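Local coordinates for Glucanase/chitosanase (Paenibacillus fukuinensis, PDB 4ZY9), which binds chitosan as a family 32 carbohydrate-binding module, one part of a larger bacterial enzyme that probably hydrolyses chitosan and glucan chains, at residues Asn8-Lys13 with Ile50-Gly55; Gln58-Val63 with Arg110-Val115; Ala72-Ile77 with His118-Gly123. The protein carries 1 engineered substitution. All coordinates share one frame; numbering follows the deposited sequence. Where two conformers were deposited one is given.

Overall arrangement
All three contacts belong to one beta-sandwich of two antiparallel sheets, the discoidin-like (F5/8 type C) fold of this binding module. Contact 1 lays the N-terminal loop against strand 48-54, and contact 2, about 10 Å away between centres, pairs strands of the other sheet before its chain turns back into strand 114-122. There the two join: Leu54 N lies 2.8 Å from Lys113 O, a probable hydrogen bond. Contact 3 lies farther along strand 114-122, its centre about 19 Å from that of contact 2 and about 20 Å from that of contact 1. Val63 CG2 and Ile77 CG2, 3.8 Å apart, connect contacts 2 and 3 through the core between the sheets.

Contact 1: Asn8-Lys13 with Ile50-Gly55; sequences NLALNK and IYVNLG
The N-terminal loop of the beta-sandwich, built from two overlapping turns, packs against the end of strand 48-54 without a single hydrogen bond between Asn8-Lys13 and Ile50-Gly55. A type I turn from Asn8 to Leu11 runs into a type II turn from Ala10 to Lys13. Asn8 steadies the first as an Asx turn, its OD1 accepting from Ala10 N and also from Val135 N of strand 129-136. Asn12 suits the second because asparagine readily adopts the positive phi (70°) needed there.

Lys13 runs its side chain along the strand end. Its CB presses on Val52 CG2 at 3.5 Å, tighter than usual for two carbons, and also meets Asn53 O. Lys13 CG, anti to the carbonyl carbon (chi1 -66°), lies 3.7 Å from the same Asn53 O; a bend at chi2 then carries CD on, about equally far from the oxygens of Asn53 and Leu54. Lys13 CE comes to 3.0 Å from Leu54 O, a close approach that the adjacent ammonium may ease by polarising the methylene. A second bend, at chi4, turns Lys13 NZ back to its own loop, where it donates to Leu9 O at 3.2 Å from above the carbonyl plane. Lysine thus offers an apolar stem to the strand and a charge to the turn.

Next to Lys13 CB, small Ala10 fits close to the strand, its CB 4.1 Å from Val52 CG1. Leu54 adds one branch, CD2, which lies against Ala10 CA and Leu9 O, while its side chain also packs on Val60 of the facing sheet. Gly55 then turns the corner with phi 102°, where a CB would crowd Leu54 O. The corner is tied by a second Asx turn, in which Gly55 N donates to Asn53 OD1 at 2.8 Å.

Contact 2: Gln58-Val63 with Arg110-Val115; sequences QTVNRV and RTAKYV
Four backbone hydrogen bonds join Gln58-Val60 to Arg110-Ala112 as an antiparallel strand pair in one sheet of the beta-sandwich. Gln58 with Ala112 and Val60 with Arg110 are the hydrogen-bonded pairs. The straightest bond, Arg110 N to Val60 O (2.9 Å, 169°), lies in the carbonyl plane, whereas Gln58 N reaches Ala112 O at 2.8 Å from well above it.

Between these pairs, Thr59 and Thr111 form a non-hydrogen-bonded pair on the exposed face. Each threonine has OG1 beside its backbone N and anti to its carbonyl carbon, and one water spans the two hydroxyls, 2.8 Å from Thr59 OG1 and 2.8 Å from Thr111 OG1. Beta-branched, polar threonine suits an extended strand facing solvent.

On the face of Gln58, Val60, Arg110 and Ala112 the apolar contact is Val60 CG2 with Ala112 CB, at 4.1 Å, with Val60 also resting on Leu54 and Val135. At Lys113 the chain turns a corner and Tyr114-Val115 enter the second sheet, so Val115 now points at Val63 across the sandwich, and Phe133 touches both. Compact valines fill this interior, meeting tip to tip with Val63 CG2 3.8 Å from Val115 CG1.

Contact 3: Ala72-Ile77 with His118-Gly123; sequences ASSYTI and HGTVRG
Two classic beta bulges, one in each strand, interlock where Ala72-Ile77 meets His118-Gly123, at the ends of two inner strands of one sheet of the beta-sandwich. Ser73 and Ser74 both face Val121, whose carbonyl O accepts from Ser74 N at 3.1 Å and, weakly, from Ser73 N. In return Thr120 and Val121 both face Ser74: its O takes Thr120 N at 3.0 Å and a weak bond from Val121 N.

Beyond the bulges the pairing is regular, with Thr76 N to His118 O at 2.8 Å in the carbonyl plane. Gly119, opposite Tyr75, allows a close approach: Tyr75 CB sits 3.8 Å from Gly119 CA, while the ring heads into the core by Leu65 and Ile105 and its OH bonds to Asp103.

On the other face Val121 CG2 packs on the small Ser74 side chain, 3.5 Å from Ser74 OG, while the CG1 branch meets Ser73 OG. Thr76 and His118 lie side by side there. The His118 side chain, CG anti to the backbone N, brings its ring nearly parallel to that of Trp49. One water ties the pair together, 2.8 Å from Thr76 OG1 and 2.8 Å from His118 ND1, and donates to His118 O.

Contact 1: Asn8-Lys13 with Ile50-Gly55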
ATOM      1  N   ASN A   8      -9.093  -3.445  10.696  1.00  7.51           N
ATOM      2  CA  ASN A   8      -8.333  -3.411   9.408  1.00  6.28           C
ATOM      3  C   ASN A   8      -9.186  -3.882   8.261  1.00  6.48           C
ATOM      4  O   ASN A   8      -9.468  -5.135   8.100  1.00  8.03           O
ATOM      5  CB  ASN A   8      -7.114  -4.214   9.516  1.00  7.13           C
ATOM      6  CG  ASN A   8      -6.378  -4.375   8.196  1.00  6.06           C
ATOM      7  OD1 ASN A   8      -6.568  -3.602   7.265  1.00  5.60           O
ATOM      8  ND2 ASN A   8      -5.482  -5.326   8.145  1.00  6.29           N
ATOM      9  N   LEU A   9      -9.649  -2.971   7.431  1.00  6.14           N
ATOM     10  CA  LEU A   9     -10.595  -3.265   6.360  1.00  5.91           C
ATOM     11  C   LEU A   9      -9.956  -4.006   5.212  1.00  5.21           C
ATOM     12  O   LEU A   9     -10.642  -4.567   4.336  1.00  6.86           O
ATOM     13  CB  LEU A   9     -11.191  -1.946   5.786  1.00  6.44           C
ATOM     14  CG  LEU A   9     -11.906  -1.117   6.839  1.00  8.66           C
ATOM     15  CD1 LEU A   9     -12.157   0.275   6.259  1.00  9.87           C
ATOM     16  CD2 LEU A   9     -13.077  -1.804   7.491  1.00 10.53           C
ATOM     17  N   ALA A  10      -8.627  -4.022   5.195  1.00  5.04           N
ATOM     18  CA  ALA A  10      -7.897  -4.611   4.077  1.00  5.13           C
ATOM     19  C   ALA A  10      -7.475  -6.044   4.285  1.00  5.13           C
ATOM     20  O   ALA A  10      -6.892  -6.664   3.390  1.00  6.29           O
ATOM     21  CB  ALA A  10      -6.654  -3.776   3.796  1.00  5.13           C
ATOM     22  N   LEU A  11      -7.718  -6.572   5.506  1.00  6.06           N
ATOM     23  CA  LEU A  11      -7.213  -7.940   5.793  1.00  6.96           C
ATOM     24  C   LEU A  11      -7.777  -8.993   4.867  1.00  6.69           C
ATOM     25  O   LEU A  11      -8.959  -9.114   4.677  1.00  6.92           O
ATOM     26  CB  LEU A  11      -7.561  -8.228   7.275  1.00  6.40           C
ATOM     27  CG  LEU A  11      -7.085  -9.584   7.794  1.00  7.68           C
ATOM     28  CD1 LEU A  11      -5.563  -9.587   7.848  1.00  7.96           C
ATOM     29  CD2 LEU A  11      -7.701  -9.945   9.098  1.00  9.68           C
ATOM     30  N   ASN A  12      -6.912  -9.746   4.266  1.00  7.52           N
ATOM     31  CA  ASN A  12      -7.350 -10.872   3.421  0.50  8.64           C
ATOM     32  C   ASN A  12      -8.006 -10.432   2.130  1.00 10.23           C
ATOM     33  O   ASN A  12      -8.651 -11.265   1.530  1.00 11.96           O
ATOM     34  CB  ASN A  12      -8.328 -11.808   4.190  0.50  8.95           C
ATOM     35  CG  ASN A  12      -7.716 -12.404   5.462  0.50  9.70           C
ATOM     36  OD1 ASN A  12      -8.399 -12.500   6.511  0.50 10.64           O
ATOM     37  ND2 ASN A  12      -6.408 -12.710   5.423  0.50  9.19           N
ATOM     38  N   LYS A  13      -7.932  -9.143   1.741  1.00  8.95           N
ATOM     39  CA  LYS A  13      -8.574  -8.651   0.551  0.50  9.27           C
ATOM     40  C   LYS A  13      -7.620  -8.799  -0.621  1.00  8.93           C
ATOM     41  O   LYS A  13      -6.428  -8.985  -0.467  1.00 10.89           O
ATOM     42  CB  LYS A  13      -8.906  -7.211   0.711  0.50  8.89           C
ATOM     43  CG  LYS A  13      -9.932  -6.901   1.765  0.50  9.30           C
ATOM     44  CD  LYS A  13     -11.270  -7.573   1.504  0.50 11.08           C
ATOM     45  CE  LYS A  13     -12.359  -6.910   2.258  0.50 13.33           C
ATOM     46  NZ  LYS A  13     -12.111  -7.306   3.634  0.50 16.66           N
ATOM     47  N   ILE A  50       1.269  -0.637  -5.020  1.00  3.70           N
ATOM     48  CA  ILE A  50       0.453  -1.723  -4.614  1.00  3.37           C
ATOM     49  C   ILE A  50      -0.863  -1.180  -4.170  1.00  3.80           C
ATOM     50  O   ILE A  50      -0.878  -0.152  -3.439  1.00  4.07           O
ATOM     51  CB  ILE A  50       1.143  -2.565  -3.508  1.00  3.61           C
ATOM     52  CG1 ILE A  50       0.274  -3.762  -3.077  1.00  4.47           C
ATOM     53  CG2 ILE A  50       1.564  -1.712  -2.310  1.00  3.58           C
ATOM     54  CD1 ILE A  50       1.067  -4.774  -2.348  1.00  5.10           C
ATOM     55  N   TYR A  51      -1.973  -1.780  -4.523  1.00  4.08           N
ATOM     56  CA  TYR A  51      -3.256  -1.387  -4.023  1.00  4.08           C
ATOM     57  C   TYR A  51      -4.049  -2.570  -3.566  1.00  3.78           C
ATOM     58  O   TYR A  51      -3.777  -3.747  -3.951  1.00  5.16           O
ATOM     59  CB  TYR A  51      -4.142  -0.524  -4.991  1.00  4.35           C
ATOM     60  CG  TYR A  51      -4.645  -1.185  -6.238  1.00  4.96           C
ATOM     61  CD1 TYR A  51      -5.722  -2.056  -6.236  1.00  5.44           C
ATOM     62  CD2 TYR A  51      -4.105  -0.902  -7.447  1.00  5.21           C
ATOM     63  CE1 TYR A  51      -6.222  -2.583  -7.428  1.00  5.63           C
ATOM     64  CE2 TYR A  51      -4.621  -1.438  -8.652  1.00  6.10           C
ATOM     65  CZ  TYR A  51      -5.654  -2.256  -8.563  1.00  5.39           C
ATOM     66  OH  TYR A  51      -6.170  -2.776  -9.770  1.00  7.21           O
ATOM     67  N   VAL A  52      -5.034  -2.341  -2.711  1.00  4.51           N
ATOM     68  CA  VAL A  52      -6.005  -3.306  -2.204  1.00  4.57           C
ATOM     69  C   VAL A  52      -7.378  -2.933  -2.648  1.00  4.53           C
ATOM     70  O   VAL A  52      -7.743  -1.780  -2.663  1.00  4.84           O
ATOM     71  CB  VAL A  52      -5.894  -3.482  -0.681  1.00  5.05           C
ATOM     72  CG1 VAL A  52      -6.165  -2.226   0.076  1.00  5.46           C
ATOM     73  CG2 VAL A  52      -6.711  -4.647  -0.206  1.00  5.50           C
ATOM     74  N   ASN A  53      -8.184  -3.983  -2.999  1.00  4.76           N
ATOM     75  CA  ASN A  53      -9.611  -3.870  -3.288  1.00  4.75           C
ATOM     76  C   ASN A  53     -10.332  -4.192  -2.031  1.00  6.10           C
ATOM     77  O   ASN A  53     -10.325  -5.384  -1.603  1.00  6.42           O
ATOM     78  CB  ASN A  53      -9.915  -4.848  -4.436  1.00  5.14           C
ATOM     79  CG  ASN A  53     -11.381  -4.814  -4.836  1.00  5.91           C
ATOM     80  OD1 ASN A  53     -12.219  -4.338  -4.123  1.00  7.63           O
ATOM     81  ND2 ASN A  53     -11.685  -5.404  -5.988  1.00  7.24           N
ATOM     82  N   LEU A  54     -10.919  -3.236  -1.383  1.00  5.97           N
ATOM     83  CA  LEU A  54     -11.676  -3.479  -0.163  1.00  6.58           C
ATOM     84  C   LEU A  54     -12.967  -4.281  -0.327  1.00  7.63           C
ATOM     85  O   LEU A  54     -13.589  -4.683   0.673  1.00  8.78           O
ATOM     86  CB  LEU A  54     -11.926  -2.145   0.552  1.00  6.22           C
ATOM     87  CG  LEU A  54     -10.754  -1.273   0.891  1.00  5.90           C
ATOM     88  CD1 LEU A  54     -11.210  -0.021   1.473  1.00  6.59           C
ATOM     89  CD2 LEU A  54      -9.783  -2.026   1.801  1.00  6.56           C
ATOM     90  N   GLY A  55     -13.342  -4.527  -1.565  1.00  7.52           N
ATOM     91  CA  GLY A  55     -14.503  -5.416  -1.870  1.00  9.02           C
ATOM     92  C   GLY A  55     -15.728  -4.599  -2.221  1.00 11.93           C
ATOM     93  O   GLY A  55     -16.609  -5.060  -2.938  1.00 13.82           O
TER

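Contact 2: Gln58-Val63 with Arg110-Val115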
ATOM      1  N   GLN A  58     -15.961   1.819   1.005  1.00  7.97           N
ATOM      2  CA  GLN A  58     -15.935   1.896   2.444  0.62  9.24           C
ATOM      3  C   GLN A  58     -15.394   3.242   2.876  1.00  7.61           C
ATOM      4  O   GLN A  58     -14.677   3.857   2.146  1.00  6.65           O
ATOM      5  CB  GLN A  58     -15.086   0.774   2.976  0.62 11.34           C
ATOM      6  CG  GLN A  58     -15.767  -0.559   2.785  0.62 14.55           C
ATOM      7  CD  GLN A  58     -15.474  -1.380   3.974  0.62 19.11           C
ATOM      8  OE1 GLN A  58     -14.540  -2.141   3.947  0.62 22.19           O
ATOM      9  NE2 GLN A  58     -16.154  -1.120   5.079  0.62 22.35           N
ATOM     10  N   THR A  59     -15.736   3.673   4.108  1.00  7.60           N
ATOM     11  CA  THR A  59     -15.162   4.815   4.672  1.00  8.04           C
ATOM     12  C   THR A  59     -13.733   4.492   5.089  1.00  7.03           C
ATOM     13  O   THR A  59     -13.566   3.509   5.826  1.00  8.33           O
ATOM     14  CB  THR A  59     -16.038   5.235   5.881  1.00 10.02           C
ATOM     15  OG1 THR A  59     -17.295   5.636   5.354  1.00 14.24           O
ATOM     16  CG2 THR A  59     -15.409   6.439   6.477  1.00 11.60           C
ATOM     17  N   VAL A  60     -12.810   5.292   4.726  1.00  6.26           N
ATOM     18  CA  VAL A  60     -11.434   5.109   5.106  0.70  6.27           C
ATOM     19  C   VAL A  60     -10.830   6.421   5.558  1.00  5.71           C
ATOM     20  O   VAL A  60     -11.082   7.535   4.975  1.00  7.15           O
ATOM     21  CB  VAL A  60     -10.579   4.496   4.012  0.70  7.30           C
ATOM     22  CG1 VAL A  60     -11.140   3.303   3.359  0.70  6.01           C
ATOM     23  CG2 VAL A  60     -10.433   5.464   2.965  0.70  9.01           C
ATOM     24  N   ASN A  61     -10.018   6.385   6.655  1.00  5.65           N
ATOM     25  CA  ASN A  61      -9.337   7.548   7.132  1.00  6.12           C
ATOM     26  C   ASN A  61      -7.929   7.305   7.567  1.00  5.24           C
ATOM     27  O   ASN A  61      -7.264   8.213   8.096  1.00  6.35           O
ATOM     28  CB  ASN A  61     -10.148   8.212   8.216  1.00  6.22           C
ATOM     29  CG  ASN A  61     -10.171   7.390   9.481  1.00  7.41           C
ATOM     30  OD1 ASN A  61      -9.662   6.326   9.616  1.00  7.69           O
ATOM     31  ND2 ASN A  61     -10.846   7.967  10.514  1.00 12.00           N
ATOM     32  N   ARG A  62      -7.384   6.069   7.436  1.00  5.14           N
ATOM     33  CA  ARG A  62      -6.069   5.783   8.003  1.00  4.68           C
ATOM     34  C   ARG A  62      -5.417   4.618   7.247  1.00  4.61           C
ATOM     35  O   ARG A  62      -6.127   3.653   6.904  1.00  4.40           O
ATOM     36  CB  ARG A  62      -6.171   5.524   9.486  1.00  5.10           C
ATOM     37  CG  ARG A  62      -5.009   4.913  10.113  1.00  5.19           C
ATOM     38  CD  ARG A  62      -5.172   4.511  11.614  1.00  5.82           C
ATOM     39  NE  ARG A  62      -4.035   3.814  12.171  1.00  5.79           N
ATOM     40  CZ  ARG A  62      -4.150   2.748  12.960  1.00  6.67           C
ATOM     41  NH1 ARG A  62      -5.297   2.318  13.419  1.00  6.26           N
ATOM     42  NH2 ARG A  62      -3.019   2.134  13.368  1.00  6.91           N
ATOM     43  N   VAL A  63      -4.125   4.709   7.041  1.00  4.53           N
ATOM     44  CA  VAL A  63      -3.359   3.599   6.476  0.80  5.31           C
ATOM     45  C   VAL A  63      -2.142   3.399   7.319  1.00  5.20           C
ATOM     46  O   VAL A  63      -1.446   4.375   7.720  1.00  6.16           O
ATOM     47  CB  VAL A  63      -2.867   3.922   5.042  0.80  5.36           C
ATOM     48  CG1 VAL A  63      -1.847   2.934   4.513  0.80  6.00           C
ATOM     49  CG2 VAL A  63      -4.024   3.895   4.083  0.80  4.93           C
ATOM     50  N   ARG A 110     -12.588   9.542   3.562  1.00  6.66           N
ATOM     51  CA  ARG A 110     -12.990   9.381   2.134  0.80  7.47           C
ATOM     52  C   ARG A 110     -13.739   8.117   1.992  1.00  6.45           C
ATOM     53  O   ARG A 110     -13.670   7.207   2.846  1.00  7.98           O
ATOM     54  CB  ARG A 110     -11.721   9.446   1.295  0.80 11.34           C
ATOM     55  CG  ARG A 110     -11.471  10.918   0.950  0.80 12.15           C
ATOM     56  CD  ARG A 110     -10.330  11.084   0.097  0.80 10.99           C
ATOM     57  NE  ARG A 110      -9.790  12.422   0.251  0.80 10.24           N
ATOM     58  CZ  ARG A 110     -10.049  13.429  -0.534  0.80  9.28           C
ATOM     59  NH1 ARG A 110     -10.766  13.241  -1.614  0.80  9.37           N
ATOM     60  NH2 ARG A 110      -9.529  14.624  -0.262  0.80  9.26           N
ATOM     61  N   THR A 111     -14.505   7.976   0.912  1.00  6.30           N
ATOM     62  CA  THR A 111     -15.099   6.697   0.548  0.80  6.39           C
ATOM     63  C   THR A 111     -14.217   6.115  -0.575  1.00  5.20           C
ATOM     64  O   THR A 111     -13.901   6.790  -1.555  1.00  5.81           O
ATOM     65  CB  THR A 111     -16.522   6.796  -0.007  0.80  6.29           C
ATOM     66  OG1 THR A 111     -17.281   7.462   1.028  0.80  9.09           O
ATOM     67  CG2 THR A 111     -17.017   5.477  -0.417  0.80  6.51           C
ATOM     68  N   ALA A 112     -13.766   4.892  -0.353  1.00  5.24           N
ATOM     69  CA  ALA A 112     -12.875   4.222  -1.341  1.00  5.77           C
ATOM     70  C   ALA A 112     -13.182   2.765  -1.423  1.00  5.08           C
ATOM     71  O   ALA A 112     -13.528   2.126  -0.445  1.00  5.48           O
ATOM     72  CB  ALA A 112     -11.410   4.402  -0.893  1.00  7.43           C
ATOM     73  N   LYS A 113     -13.067   2.259  -2.635  1.00  4.88           N
ATOM     74  CA  LYS A 113     -13.015   0.829  -2.886  1.00  4.90           C
ATOM     75  C   LYS A 113     -11.571   0.376  -2.980  1.00  4.37           C
ATOM     76  O   LYS A 113     -11.269  -0.811  -2.667  1.00  5.42           O
ATOM     77  CB  LYS A 113     -13.791   0.468  -4.143  1.00  6.34           C
ATOM     78  CG  LYS A 113     -13.827  -1.018  -4.423  1.00  6.49           C
ATOM     79  CD  LYS A 113     -14.696  -1.368  -5.603  1.00  7.79           C
ATOM     80  CE  LYS A 113     -14.620  -2.831  -5.909  1.00  8.91           C
ATOM     81  NZ  LYS A 113     -15.419  -3.209  -7.103  1.00 10.51           N
ATOM     82  N   TYR A 114     -10.671   1.208  -3.417  1.00  4.22           N
ATOM     83  CA  TYR A 114      -9.264   0.869  -3.585  1.00  4.02           C
ATOM     84  C   TYR A 114      -8.343   1.823  -2.878  1.00  4.10           C
ATOM     85  O   TYR A 114      -8.611   3.044  -2.919  1.00  4.66           O
ATOM     86  CB  TYR A 114      -8.866   0.809  -5.069  1.00  4.90           C
ATOM     87  CG  TYR A 114      -9.732  -0.029  -5.947  1.00  5.30           C
ATOM     88  CD1 TYR A 114      -9.548  -1.386  -6.085  1.00  5.24           C
ATOM     89  CD2 TYR A 114     -10.827   0.528  -6.599  1.00  6.25           C
ATOM     90  CE1 TYR A 114     -10.339  -2.184  -6.927  1.00  6.14           C
ATOM     91  CE2 TYR A 114     -11.672  -0.276  -7.438  1.00  6.32           C
ATOM     92  CZ  TYR A 114     -11.362  -1.561  -7.588  1.00  6.77           C
ATOM     93  OH  TYR A 114     -12.226  -2.351  -8.370  1.00  8.28           O
ATOM     94  N   VAL A 115      -7.282   1.317  -2.269  1.00  3.64           N
ATOM     95  CA  VAL A 115      -6.342   2.165  -1.543  1.00  3.51           C
ATOM     96  C   VAL A 115      -4.936   1.773  -2.022  1.00  3.59           C
ATOM     97  O   VAL A 115      -4.638   0.542  -2.021  1.00  4.05           O
ATOM     98  CB  VAL A 115      -6.484   1.983  -0.017  1.00  4.17           C
ATOM     99  CG1 VAL A 115      -5.490   2.901   0.703  1.00  4.74           C
ATOM    100  CG2 VAL A 115      -7.889   2.259   0.390  1.00  4.51           C
TER
HETATM  101  O   HOH W   1     -18.317   5.511   2.804  1.00 19.19           O

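Contact 3: Ala72-Ile77 with His118-Gly123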
ATOM      1  N   ALA A  72      10.106   3.033   0.817  1.00  4.38           N
ATOM      2  CA  ALA A  72      10.018   4.168  -0.094  1.00  5.08           C
ATOM      3  C   ALA A  72      10.282   5.432   0.680  1.00  5.45           C
ATOM      4  O   ALA A  72       9.693   5.625   1.749  1.00  5.94           O
ATOM      5  CB  ALA A  72       8.641   4.295  -0.650  1.00  4.80           C
ATOM      6  N   SER A  73      11.203   6.275   0.215  1.00  5.50           N
ATOM      7  CA  SER A  73      11.376   7.584   0.773  1.00  6.75           C
ATOM      8  C   SER A  73      10.466   8.616   0.132  1.00  6.05           C
ATOM      9  O   SER A  73      10.165   9.602   0.813  1.00  7.49           O
ATOM     10  CB  SER A  73      12.836   8.017   0.718  1.00  8.18           C
ATOM     11  OG  SER A  73      13.300   8.148  -0.594  1.00  9.77           O
ATOM     12  N   SER A  74      10.044   8.410  -1.131  1.00  5.06           N
ATOM     13  CA  SER A  74       9.004   9.208  -1.675  1.00  5.36           C
ATOM     14  C   SER A  74       7.835   8.333  -1.998  1.00  4.86           C
ATOM     15  O   SER A  74       8.085   7.396  -2.801  1.00  4.98           O
ATOM     16  CB  SER A  74       9.407  10.054  -2.935  1.00  4.75           C
ATOM     17  OG  SER A  74      10.356  11.048  -2.597  1.00  6.07           O
ATOM     18  N   TYR A  75       6.678   8.581  -1.478  1.00  4.39           N
ATOM     19  CA  TYR A  75       5.436   7.835  -1.854  1.00  4.38           C
ATOM     20  C   TYR A  75       4.279   8.641  -1.561  1.00  4.00           C
ATOM     21  O   TYR A  75       4.326   9.657  -0.775  1.00  4.93           O
ATOM     22  CB  TYR A  75       5.363   6.500  -1.186  1.00  4.41           C
ATOM     23  CG  TYR A  75       5.180   6.572   0.342  1.00  5.17           C
ATOM     24  CD1 TYR A  75       3.888   6.468   0.849  1.00  5.76           C
ATOM     25  CD2 TYR A  75       6.248   6.565   1.213  1.00  4.79           C
ATOM     26  CE1 TYR A  75       3.685   6.523   2.237  1.00  5.47           C
ATOM     27  CE2 TYR A  75       6.035   6.497   2.598  1.00  5.42           C
ATOM     28  CZ  TYR A  75       4.729   6.448   3.032  1.00  5.18           C
ATOM     29  OH  TYR A  75       4.434   6.423   4.404  1.00  7.00           O
ATOM     30  N   THR A  76       3.163   8.253  -2.142  1.00  4.25           N
ATOM     31  CA  THR A  76       1.841   8.779  -1.803  0.80  4.34           C
ATOM     32  C   THR A  76       0.938   7.663  -1.372  1.00  4.03           C
ATOM     33  O   THR A  76       1.158   6.458  -1.730  1.00  4.48           O
ATOM     34  CB  THR A  76       1.172   9.513  -3.023  0.80  4.49           C
ATOM     35  OG1 THR A  76       1.220   8.633  -4.151  0.80  4.04           O
ATOM     36  CG2 THR A  76       2.056  10.768  -3.473  0.80  5.58           C
ATOM     37  N   ILE A  77      -0.070   8.023  -0.641  1.00  4.11           N
ATOM     38  CA  ILE A  77      -1.254   7.189  -0.388  0.80  4.73           C
ATOM     39  C   ILE A  77      -2.374   7.738  -1.203  1.00  4.35           C
ATOM     40  O   ILE A  77      -2.634   8.963  -1.136  1.00  5.36           O
ATOM     41  CB  ILE A  77      -1.623   7.093   1.121  0.80  5.50           C
ATOM     42  CG1 ILE A  77      -0.491   6.605   1.917  0.80  6.53           C
ATOM     43  CG2 ILE A  77      -2.882   6.255   1.277  0.80  5.51           C
ATOM     44  CD1 ILE A  77      -0.093   5.184   1.595  0.80  7.01           C
ATOM     45  N   HIS A 118       1.702   4.379  -3.754  1.00  3.54           N
ATOM     46  CA  HIS A 118       2.439   4.617  -4.986  1.00  3.77           C
ATOM     47  C   HIS A 118       3.794   5.213  -4.640  1.00  3.63           C
ATOM     48  O   HIS A 118       3.845   6.280  -4.049  1.00  4.31           O
ATOM     49  CB  HIS A 118       1.635   5.538  -5.939  1.00  4.09           C
ATOM     50  CG  HIS A 118       2.226   5.693  -7.257  1.00  4.63           C
ATOM     51  ND1 HIS A 118       3.226   6.570  -7.516  1.00  5.66           N
ATOM     52  CD2 HIS A 118       2.027   4.986  -8.388  1.00  4.95           C
ATOM     53  CE1 HIS A 118       3.621   6.429  -8.780  1.00  5.10           C
ATOM     54  NE2 HIS A 118       2.911   5.469  -9.318  1.00  5.84           N
ATOM     55  N   GLY A 119       4.834   4.550  -4.960  1.00  3.65           N
ATOM     56  CA  GLY A 119       6.137   4.921  -4.571  1.00  4.14           C
ATOM     57  C   GLY A 119       6.988   5.365  -5.715  1.00  5.05           C
ATOM     58  O   GLY A 119       7.039   4.694  -6.787  1.00  5.21           O
ATOM     59  N   THR A 120       7.741   6.457  -5.580  1.00  4.72           N
ATOM     60  CA  THR A 120       8.581   7.008  -6.625  1.00  5.06           C
ATOM     61  C   THR A 120      10.046   7.081  -6.343  1.00  4.96           C
ATOM     62  O   THR A 120      10.849   7.182  -7.316  1.00  6.30           O
ATOM     63  CB  THR A 120       8.058   8.389  -7.122  1.00  5.35           C
ATOM     64  OG1 THR A 120       8.141   9.258  -6.005  1.00  6.19           O
ATOM     65  CG2 THR A 120       6.655   8.335  -7.680  1.00  5.76           C
ATOM     66  N   VAL A 121      10.473   7.086  -5.098  1.00  4.87           N
ATOM     67  CA  VAL A 121      11.878   7.112  -4.735  1.00  5.30           C
ATOM     68  C   VAL A 121      12.087   6.037  -3.627  1.00  6.21           C
ATOM     69  O   VAL A 121      11.342   6.033  -2.618  1.00  5.43           O
ATOM     70  CB  VAL A 121      12.441   8.462  -4.220  1.00  6.26           C
ATOM     71  CG1 VAL A 121      13.919   8.384  -3.930  1.00  6.69           C
ATOM     72  CG2 VAL A 121      12.128   9.604  -5.254  1.00  6.58           C
ATOM     73  N   ARG A 122      13.067   5.182  -3.815  1.00  6.14           N
ATOM     74  CA  ARG A 122      13.455   4.221  -2.875  1.00  6.38           C
ATOM     75  C   ARG A 122      14.503   4.691  -1.893  1.00  6.92           C
ATOM     76  O   ARG A 122      15.402   5.479  -2.217  1.00  8.32           O
ATOM     77  CB  ARG A 122      14.061   2.993  -3.587  1.00  5.68           C
ATOM     78  CG  ARG A 122      13.017   2.182  -4.362  1.00  6.55           C
ATOM     79  CD  ARG A 122      13.672   1.200  -5.375  1.00  6.70           C
ATOM     80  NE  ARG A 122      14.152   1.952  -6.553  1.00  7.77           N
ATOM     81  CZ  ARG A 122      15.337   1.826  -7.119  1.00  8.25           C
ATOM     82  NH1 ARG A 122      16.204   0.914  -6.709  1.00  9.59           N
ATOM     83  NH2 ARG A 122      15.604   2.667  -8.135  1.00  9.12           N
ATOM     84  N   GLY A 123      14.396   4.184  -0.679  1.00  7.41           N
ATOM     85  CA  GLY A 123      15.403   4.430   0.348  1.00  7.61           C
ATOM     86  C   GLY A 123      16.621   3.551   0.218  1.00  8.25           C
ATOM     87  O   GLY A 123      17.655   3.816   1.043  1.00 10.35           O
TER
HETATM   88  O   HOH W   2      16.049   8.159  -0.289  1.00 20.65           O
HETATM   89  O   HOH W   3       3.396   8.817  -5.826  1.00  6.78           O